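Local coordinates for protein Crov588 (Cafeteriavirus, PDB 6NYR) that is of unknown function but winds its many FNIP leucine-rich repeats into a circular solenoid, at residues N131-E136 with F152-V157; L495-L500 with H519-T524; H541-T546 with H563-P568. All coordinates share one frame; numbering follows the deposited sequence.

Contact 1 (N131-E136 with F152-V157); sequences NQKIVE and FNQKIV
The amide oxygen of N131 carries the joint between N131-E136 and F152-V157. N131 OD1 accepts the backbone N-H of N153 at 2.7 Å in a nearly straight bond. A second bond reaches N131 OD1 from Q154 NE2, 3.2 Å away. Both donors sit above the plane of the N131 amide, so one oxygen is gripped twice from out of its plane. The N131 side chain reaches there because CG is anti to the backbone N (chi1 -173°), swinging the amide across to the next turn. Q154 doubles back at chi2 (-59°) and crosses N131 at about a right angle, with the two amides turned 43° apart. Its other end, Q154 OE1, accepts a bond from K133 NZ at 3.2 Å; K133 bends at chi4 to deliver its ammonium from above the carbonyl plane, which probably adds polarity to the Q154 amide. This is one rung of the asparagine ladder of leucine-rich repeats: N109 OD1 receives N131 N, and N153 OD1 in turn receives N175 N. Inward of the ladder lies the F152 ring. Q132 O meets its edge, 3.4 Å from F152 CE1, while Q154 N lies over the centre of one face. I134 CD1 stands obliquely to the ring, 4.0 Å from F152 CE1, and F148 stacks on F152. Farther along, where the two segments splay apart, a water bridges them, giving hydrogen bonds to I134 O (2.5 Å) and K155 O (3.1 Å) and accepting from V157 N.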
# COMPACT_ATOMS: atom_id res chain seq x y z
N ASN A 131 25.64 13.20 -19.75
CA ASN A 131 26.84 13.49 -18.98
C ASN A 131 27.72 14.46 -19.76
O ASN A 131 28.87 14.14 -20.06
CB ASN A 131 27.60 12.21 -18.65
CG ASN A 131 28.76 12.46 -17.70
OD1 ASN A 131 28.79 13.48 -17.01
ND2 ASN A 131 29.72 11.55 -17.68
N GLN A 132 27.17 15.62 -20.11
CA GLN A 132 27.87 16.64 -20.86
C GLN A 132 27.92 17.94 -20.06
O GLN A 132 27.09 18.18 -19.17
CB GLN A 132 27.19 16.91 -22.21
CG GLN A 132 27.17 15.71 -23.13
CD GLN A 132 28.56 15.22 -23.47
OE1 GLN A 132 29.49 16.01 -23.67
NE2 GLN A 132 28.72 13.90 -23.53
N LYS A 133 28.90 18.77 -20.39
CA LYS A 133 29.13 19.99 -19.62
C LYS A 133 28.01 21.00 -19.85
O LYS A 133 27.36 21.02 -20.90
CB LYS A 133 30.48 20.60 -20.00
CG LYS A 133 31.62 19.59 -19.89
CD LYS A 133 33.00 20.20 -20.11
CE LYS A 133 34.09 19.23 -19.67
NZ LYS A 133 33.87 17.84 -20.18
N ILE A 134 27.76 21.81 -18.82
CA ILE A 134 26.74 22.84 -18.85
C ILE A 134 27.39 24.15 -18.43
O ILE A 134 27.92 24.26 -17.31
CB ILE A 134 25.57 22.52 -17.91
CG1 ILE A 134 24.98 21.15 -18.20
CG2 ILE A 134 24.49 23.60 -18.03
CD1 ILE A 134 24.07 20.64 -17.11
N VAL A 135 27.35 25.15 -19.31
CA VAL A 135 27.95 26.44 -19.00
C VAL A 135 26.87 27.50 -18.82
O VAL A 135 25.68 27.19 -18.69
CB VAL A 135 28.94 26.86 -20.10
CG1 VAL A 135 30.10 25.87 -20.17
CG2 VAL A 135 28.24 26.95 -21.45
N GLU A 136 27.29 28.77 -18.80
CA GLU A 136 26.41 29.86 -18.38
C GLU A 136 25.34 30.12 -19.43
O GLU A 136 25.58 30.04 -20.63
CB GLU A 136 27.23 31.12 -18.14
CG GLU A 136 26.45 32.29 -17.56
CD GLU A 136 27.35 33.43 -17.11
OE1 GLU A 136 28.57 33.38 -17.40
OE2 GLU A 136 26.85 34.37 -16.46
N PHE A 152 25.41 11.71 -14.98
CA PHE A 152 25.95 13.05 -14.99
C PHE A 152 27.04 13.20 -13.93
O PHE A 152 26.80 12.97 -12.74
CB PHE A 152 24.86 14.08 -14.74
CG PHE A 152 25.36 15.49 -14.76
CD1 PHE A 152 25.65 16.11 -15.96
CD2 PHE A 152 25.56 16.19 -13.58
CE1 PHE A 152 26.11 17.40 -15.99
CE2 PHE A 152 26.03 17.49 -13.60
CZ PHE A 152 26.31 18.09 -14.81
N ASN A 153 28.22 13.61 -14.37
CA ASN A 153 29.32 13.89 -13.45
C ASN A 153 30.21 14.96 -14.08
O ASN A 153 31.38 14.73 -14.39
CB ASN A 153 30.10 12.63 -13.11
CG ASN A 153 31.10 12.86 -12.01
OD1 ASN A 153 31.02 13.85 -11.28
ND2 ASN A 153 32.07 11.96 -11.88
N GLN A 154 29.67 16.16 -14.28
CA GLN A 154 30.41 17.29 -14.82
C GLN A 154 30.40 18.43 -13.82
O GLN A 154 29.48 18.55 -13.00
CB GLN A 154 29.83 17.76 -16.16
CG GLN A 154 29.89 16.72 -17.26
CD GLN A 154 31.31 16.27 -17.56
OE1 GLN A 154 32.25 17.06 -17.52
NE2 GLN A 154 31.47 14.98 -17.84
N LYS A 155 31.43 19.27 -13.88
CA LYS A 155 31.53 20.38 -12.94
C LYS A 155 30.38 21.36 -13.13
O LYS A 155 29.88 21.56 -14.24
CB LYS A 155 32.87 21.10 -13.11
CG LYS A 155 34.08 20.33 -12.61
CD LYS A 155 35.38 20.81 -13.26
CE LYS A 155 36.58 20.04 -12.72
NZ LYS A 155 37.83 20.33 -13.49
N ILE A 156 29.94 21.95 -12.02
CA ILE A 156 28.97 23.04 -12.01
C ILE A 156 29.65 24.24 -11.36
O ILE A 156 30.04 24.17 -10.19
CB ILE A 156 27.68 22.67 -11.27
CG1 ILE A 156 26.98 21.51 -11.98
CG2 ILE A 156 26.72 23.85 -11.19
CD1 ILE A 156 27.19 20.17 -11.34
N VAL A 157 29.80 25.32 -12.13
CA VAL A 157 30.48 26.51 -11.64
C VAL A 157 29.49 27.65 -11.44
O VAL A 157 28.27 27.48 -11.59
CB VAL A 157 31.61 26.92 -12.60
CG1 VAL A 157 32.64 25.80 -12.72
CG2 VAL A 157 31.05 27.28 -13.98
O HOH W 1 29.40 24.49 -15.25

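Contact 2 (L495-L500 with H519-T524); sequences LTYLEL and HLIFGT
The Y497 ring has E499 OE1 at its edge, in plane, where Y497 OH donates a 2.7 Å hydrogen bond to E499 OE1, meeting it from above the carboxylate plane. H519 CB comes obliquely to the same ring, 3.8 Å from Y497 CD2, and I521 CG1 stands obliquely by the hydroxyl end. The H519 imidazole meets T496 O at its edge and stacks on the ring of H541. F522 lies beside L500, whose CD1 approaches its ring obliquely, 3.7 Å from F522 CD1; F526 stacks on F522. Torsions set these positions. Y497 CG and E499 CG are both anti to their backbone N, so the tyrosine and the extended glutamate run out together and their tips meet; E499 CG also lies alongside I521 CG2 at 3.9 Å. The strands 497-499 and 519-521 are parallel, the stacked inner strands of consecutive leucine-rich repeat coils; the axes of these short strands approach to 5.0 Å, with their directions 2° apart. Four backbone bonds stitch them: H519 N to T496 O, L498 N to H519 O, I521 N to L498 O, and L500 N to I521 O at 2.9 Å. The last is the straightest, at 172°. On the face bearing L498 and L520, the two leucines point the same way, with L498 CD2 3.9 Å from L520 CD1, as buried members of the leucine column inside the coil. Strand 475-477 flanks the pair on one side, with Y475 lying parallel to Y497 and T474 O bonded to T496 OG1; on the other side strand 541-543 takes L520 against L542 and I521 against T543.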
# COMPACT_ATOMS: atom_id res chain seq x y z
N LEU A 495 -24.24 -10.88 15.19
CA LEU A 495 -23.19 -11.33 14.28
C LEU A 495 -23.59 -11.05 12.84
O LEU A 495 -24.62 -11.54 12.37
CB LEU A 495 -22.93 -12.81 14.49
CG LEU A 495 -21.80 -13.47 13.70
CD1 LEU A 495 -20.48 -12.76 13.91
CD2 LEU A 495 -21.69 -14.94 14.10
N THR A 496 -22.77 -10.27 12.14
CA THR A 496 -22.97 -10.02 10.72
C THR A 496 -21.97 -10.73 9.83
O THR A 496 -22.28 -11.02 8.68
CB THR A 496 -22.89 -8.51 10.42
OG1 THR A 496 -21.59 -8.02 10.77
CG2 THR A 496 -23.96 -7.75 11.17
N TYR A 497 -20.77 -11.03 10.33
CA TYR A 497 -19.71 -11.61 9.52
C TYR A 497 -19.21 -12.88 10.19
O TYR A 497 -18.82 -12.85 11.37
CB TYR A 497 -18.56 -10.62 9.32
CG TYR A 497 -17.44 -11.11 8.43
CD1 TYR A 497 -16.42 -11.91 8.94
CD2 TYR A 497 -17.39 -10.78 7.09
CE1 TYR A 497 -15.39 -12.36 8.14
CE2 TYR A 497 -16.36 -11.22 6.27
CZ TYR A 497 -15.36 -12.01 6.80
OH TYR A 497 -14.34 -12.45 6.00
N LEU A 498 -19.23 -13.99 9.45
CA LEU A 498 -18.74 -15.27 9.94
C LEU A 498 -17.89 -15.89 8.85
O LEU A 498 -18.40 -16.21 7.77
CB LEU A 498 -19.89 -16.21 10.32
CG LEU A 498 -19.51 -17.64 10.68
CD1 LEU A 498 -18.69 -17.69 11.97
CD2 LEU A 498 -20.75 -18.53 10.80
N GLU A 499 -16.60 -16.08 9.13
CA GLU A 499 -15.68 -16.70 8.20
C GLU A 499 -15.21 -18.02 8.79
O GLU A 499 -14.61 -18.05 9.87
CB GLU A 499 -14.48 -15.80 7.91
CG GLU A 499 -13.54 -16.38 6.86
CD GLU A 499 -12.35 -15.48 6.56
OE1 GLU A 499 -12.46 -14.25 6.76
OE2 GLU A 499 -11.30 -16.02 6.14
N LEU A 500 -15.48 -19.11 8.09
CA LEU A 500 -15.04 -20.45 8.47
C LEU A 500 -13.73 -20.76 7.78
O LEU A 500 -13.45 -20.24 6.69
CB LEU A 500 -16.12 -21.46 8.10
CG LEU A 500 -17.41 -21.18 8.88
CD1 LEU A 500 -18.64 -21.61 8.09
CD2 LEU A 500 -17.38 -21.86 10.24
N HIS A 519 -22.97 -11.75 5.93
CA HIS A 519 -21.84 -12.27 5.17
C HIS A 519 -21.44 -13.64 5.69
O HIS A 519 -21.19 -13.80 6.89
CB HIS A 519 -20.63 -11.32 5.25
CG HIS A 519 -20.81 -10.04 4.51
ND1 HIS A 519 -21.72 -9.07 4.89
CD2 HIS A 519 -20.20 -9.56 3.40
CE1 HIS A 519 -21.66 -8.06 4.05
NE2 HIS A 519 -20.74 -8.32 3.14
N LEU A 520 -21.39 -14.63 4.80
CA LEU A 520 -20.97 -15.98 5.16
C LEU A 520 -19.89 -16.44 4.20
O LEU A 520 -20.07 -16.35 2.98
CB LEU A 520 -22.15 -16.95 5.15
CG LEU A 520 -21.85 -18.37 5.59
CD1 LEU A 520 -21.21 -18.39 6.98
CD2 LEU A 520 -23.10 -19.23 5.57
N ILE A 521 -18.78 -16.93 4.74
CA ILE A 521 -17.62 -17.34 3.97
C ILE A 521 -17.27 -18.77 4.37
O ILE A 521 -16.92 -19.01 5.53
CB ILE A 521 -16.41 -16.42 4.21
CG1 ILE A 521 -16.76 -14.96 3.93
CG2 ILE A 521 -15.22 -16.90 3.38
CD1 ILE A 521 -16.88 -14.59 2.48
N PHE A 522 -17.37 -19.70 3.43
CA PHE A 522 -16.95 -21.07 3.68
C PHE A 522 -15.50 -21.26 3.28
O PHE A 522 -15.02 -20.67 2.30
CB PHE A 522 -17.83 -22.05 2.91
CG PHE A 522 -19.18 -22.27 3.54
CD1 PHE A 522 -19.30 -22.98 4.72
CD2 PHE A 522 -20.32 -21.77 2.95
CE1 PHE A 522 -20.53 -23.18 5.30
CE2 PHE A 522 -21.56 -21.97 3.53
CZ PHE A 522 -21.67 -22.68 4.71
N GLY A 523 -14.79 -22.07 4.05
CA GLY A 523 -13.40 -22.37 3.77
C GLY A 523 -13.23 -23.48 2.74
O GLY A 523 -14.17 -23.97 2.13
N THR A 524 -11.96 -23.87 2.57
CA THR A 524 -11.60 -24.84 1.55
C THR A 524 -12.46 -26.09 1.61
O THR A 524 -13.00 -26.54 0.60
CB THR A 524 -10.12 -25.22 1.71
OG1 THR A 524 -9.29 -24.07 1.48
CG2 THR A 524 -9.72 -26.34 0.77

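Contact 3 (H541-T546 with H563-P568); sequences HLTFGT and HLEFGP
H541 and H563 both hold CG anti to the carbonyl carbon, with chi1 at -71° and -63°, and so send their imidazoles the same way off neighbouring strands. These strands, 541-543 and 563-565, are successive parallel inner strands of the leucine-rich repeat solenoid, and the two rings make one step in a run of stacked histidines that H519 and H585 continue. The rings form an offset stack, centroids 4.1 Å apart and planes 16° from parallel. H541 NE2 sits 3.4 Å above the centre of the H563 ring, while H563 CB covers a face of the H541 ring in a CH-pi contact. L542 uses both its backbone groups in the sheet: L542 N bonds to H563 O at 2.9 Å and L542 O accepts E565 N at 2.9 Å. F544 N then gives a nearly linear bond to E565 O at 2.8 Å. On the buried side, L542 CD2 packs 3.9 Å from L564 CD1, both side chains having CG anti to the backbone N. F544 and F566 also run side by side, their planes almost parallel but slid so that the rings barely overlap, and F544 CD2 comes 3.6 Å from F566 CD1. F548 stacks on F544, and F570 on F566. Past the strands the two segments stay in step, and G567 CA sends its hydrogen almost straight at G545 O, 3.5 Å away.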
# COMPACT_ATOMS: atom_id res chain seq x y z
N HIS A 541 -24.43 -11.92 1.32
CA HIS A 541 -23.18 -12.33 0.69
C HIS A 541 -22.89 -13.77 1.09
O HIS A 541 -22.81 -14.08 2.28
CB HIS A 541 -22.03 -11.40 1.09
CG HIS A 541 -22.13 -10.04 0.49
ND1 HIS A 541 -23.10 -9.13 0.85
CD2 HIS A 541 -21.38 -9.43 -0.47
CE1 HIS A 541 -22.94 -8.02 0.15
NE2 HIS A 541 -21.91 -8.18 -0.65
N LEU A 542 -22.74 -14.64 0.09
CA LEU A 542 -22.45 -16.05 0.32
C LEU A 542 -21.31 -16.47 -0.59
O LEU A 542 -21.42 -16.35 -1.82
CB LEU A 542 -23.69 -16.92 0.07
CG LEU A 542 -23.52 -18.42 0.32
CD1 LEU A 542 -23.14 -18.68 1.77
CD2 LEU A 542 -24.79 -19.18 -0.05
N THR A 543 -20.22 -16.95 -0.00
CA THR A 543 -19.05 -17.38 -0.75
C THR A 543 -18.73 -18.82 -0.39
O THR A 543 -18.47 -19.13 0.78
CB THR A 543 -17.85 -16.47 -0.45
OG1 THR A 543 -18.08 -15.17 -1.00
CG2 THR A 543 -16.57 -17.06 -1.03
N PHE A 544 -18.73 -19.69 -1.40
CA PHE A 544 -18.37 -21.09 -1.19
C PHE A 544 -16.87 -21.28 -1.43
O PHE A 544 -16.26 -20.61 -2.26
CB PHE A 544 -19.17 -22.01 -2.11
CG PHE A 544 -20.59 -22.19 -1.68
CD1 PHE A 544 -20.89 -22.96 -0.57
CD2 PHE A 544 -21.63 -21.59 -2.38
CE1 PHE A 544 -22.20 -23.13 -0.16
CE2 PHE A 544 -22.93 -21.75 -1.97
CZ PHE A 544 -23.22 -22.52 -0.86
N GLY A 545 -16.30 -22.23 -0.69
CA GLY A 545 -14.88 -22.51 -0.76
C GLY A 545 -14.53 -23.51 -1.85
O GLY A 545 -15.35 -23.88 -2.69
N THR A 546 -13.28 -23.97 -1.79
CA THR A 546 -12.75 -24.85 -2.83
C THR A 546 -13.67 -26.04 -3.09
O THR A 546 -14.06 -26.30 -4.23
CB THR A 546 -11.35 -25.34 -2.43
OG1 THR A 546 -10.45 -24.23 -2.36
CG2 THR A 546 -10.83 -26.36 -3.44
N HIS A 563 -25.27 -11.39 -3.43
CA HIS A 563 -23.95 -11.72 -3.96
C HIS A 563 -23.65 -13.19 -3.67
O HIS A 563 -23.56 -13.59 -2.51
CB HIS A 563 -22.87 -10.83 -3.33
CG HIS A 563 -23.04 -9.38 -3.65
ND1 HIS A 563 -24.17 -8.67 -3.31
CD2 HIS A 563 -22.22 -8.51 -4.28
CE1 HIS A 563 -24.04 -7.42 -3.73
NE2 HIS A 563 -22.86 -7.30 -4.32
N LEU A 564 -23.50 -13.98 -4.73
CA LEU A 564 -23.23 -15.41 -4.61
C LEU A 564 -21.99 -15.77 -5.40
O LEU A 564 -21.91 -15.49 -6.60
CB LEU A 564 -24.43 -16.24 -5.09
CG LEU A 564 -24.23 -17.75 -5.10
CD1 LEU A 564 -23.83 -18.27 -3.73
CD2 LEU A 564 -25.51 -18.44 -5.58
N GLU A 565 -21.03 -16.41 -4.73
CA GLU A 565 -19.79 -16.86 -5.37
C GLU A 565 -19.61 -18.34 -5.09
O GLU A 565 -19.45 -18.74 -3.93
CB GLU A 565 -18.58 -16.07 -4.88
CG GLU A 565 -17.26 -16.54 -5.47
CD GLU A 565 -16.07 -15.71 -5.01
OE1 GLU A 565 -16.29 -14.68 -4.34
OE2 GLU A 565 -14.92 -16.11 -5.29
N PHE A 566 -19.67 -19.16 -6.14
CA PHE A 566 -19.32 -20.57 -6.05
C PHE A 566 -17.81 -20.75 -6.19
O PHE A 566 -17.12 -19.94 -6.83
CB PHE A 566 -20.03 -21.38 -7.13
CG PHE A 566 -21.50 -21.52 -6.91
CD1 PHE A 566 -21.98 -22.29 -5.86
CD2 PHE A 566 -22.41 -20.90 -7.75
CE1 PHE A 566 -23.34 -22.42 -5.65
CE2 PHE A 566 -23.77 -21.03 -7.54
CZ PHE A 566 -24.23 -21.79 -6.49
N GLY A 567 -17.30 -21.82 -5.60
CA GLY A 567 -15.88 -22.10 -5.61
C GLY A 567 -15.43 -22.98 -6.76
O GLY A 567 -16.22 -23.43 -7.59
N PRO A 568 -14.12 -23.25 -6.81
CA PRO A 568 -13.56 -24.05 -7.91
C PRO A 568 -14.33 -25.30 -8.29
O PRO A 568 -14.58 -25.52 -9.48
CB PRO A 568 -12.16 -24.41 -7.38
CG PRO A 568 -11.77 -23.23 -6.53
CD PRO A 568 -13.07 -22.66 -5.95

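From the N terminus, the three contacts follow one another in series, none nested in or crossing another. Contact 1 closes a turn around strand 145-147, joining the loops that follow strands 123-125 and 145-147. Contacts 2 and 3 come much later and close turns between strands 497-499 and 519-521 and between 541-543 and 563-565. Contact 1 lies on the opposite side of the chain's centre, its centre about 64 Å from that of contact 2 and about 63 Å from that of contact 3. Contacts 2 and 3 are adjacent, about 10 Å between centres, because 519-521 and 541-543 are neighbouring strands; probable hydrogen bonds L520 N to H541 O and F522 N to T543 O join them.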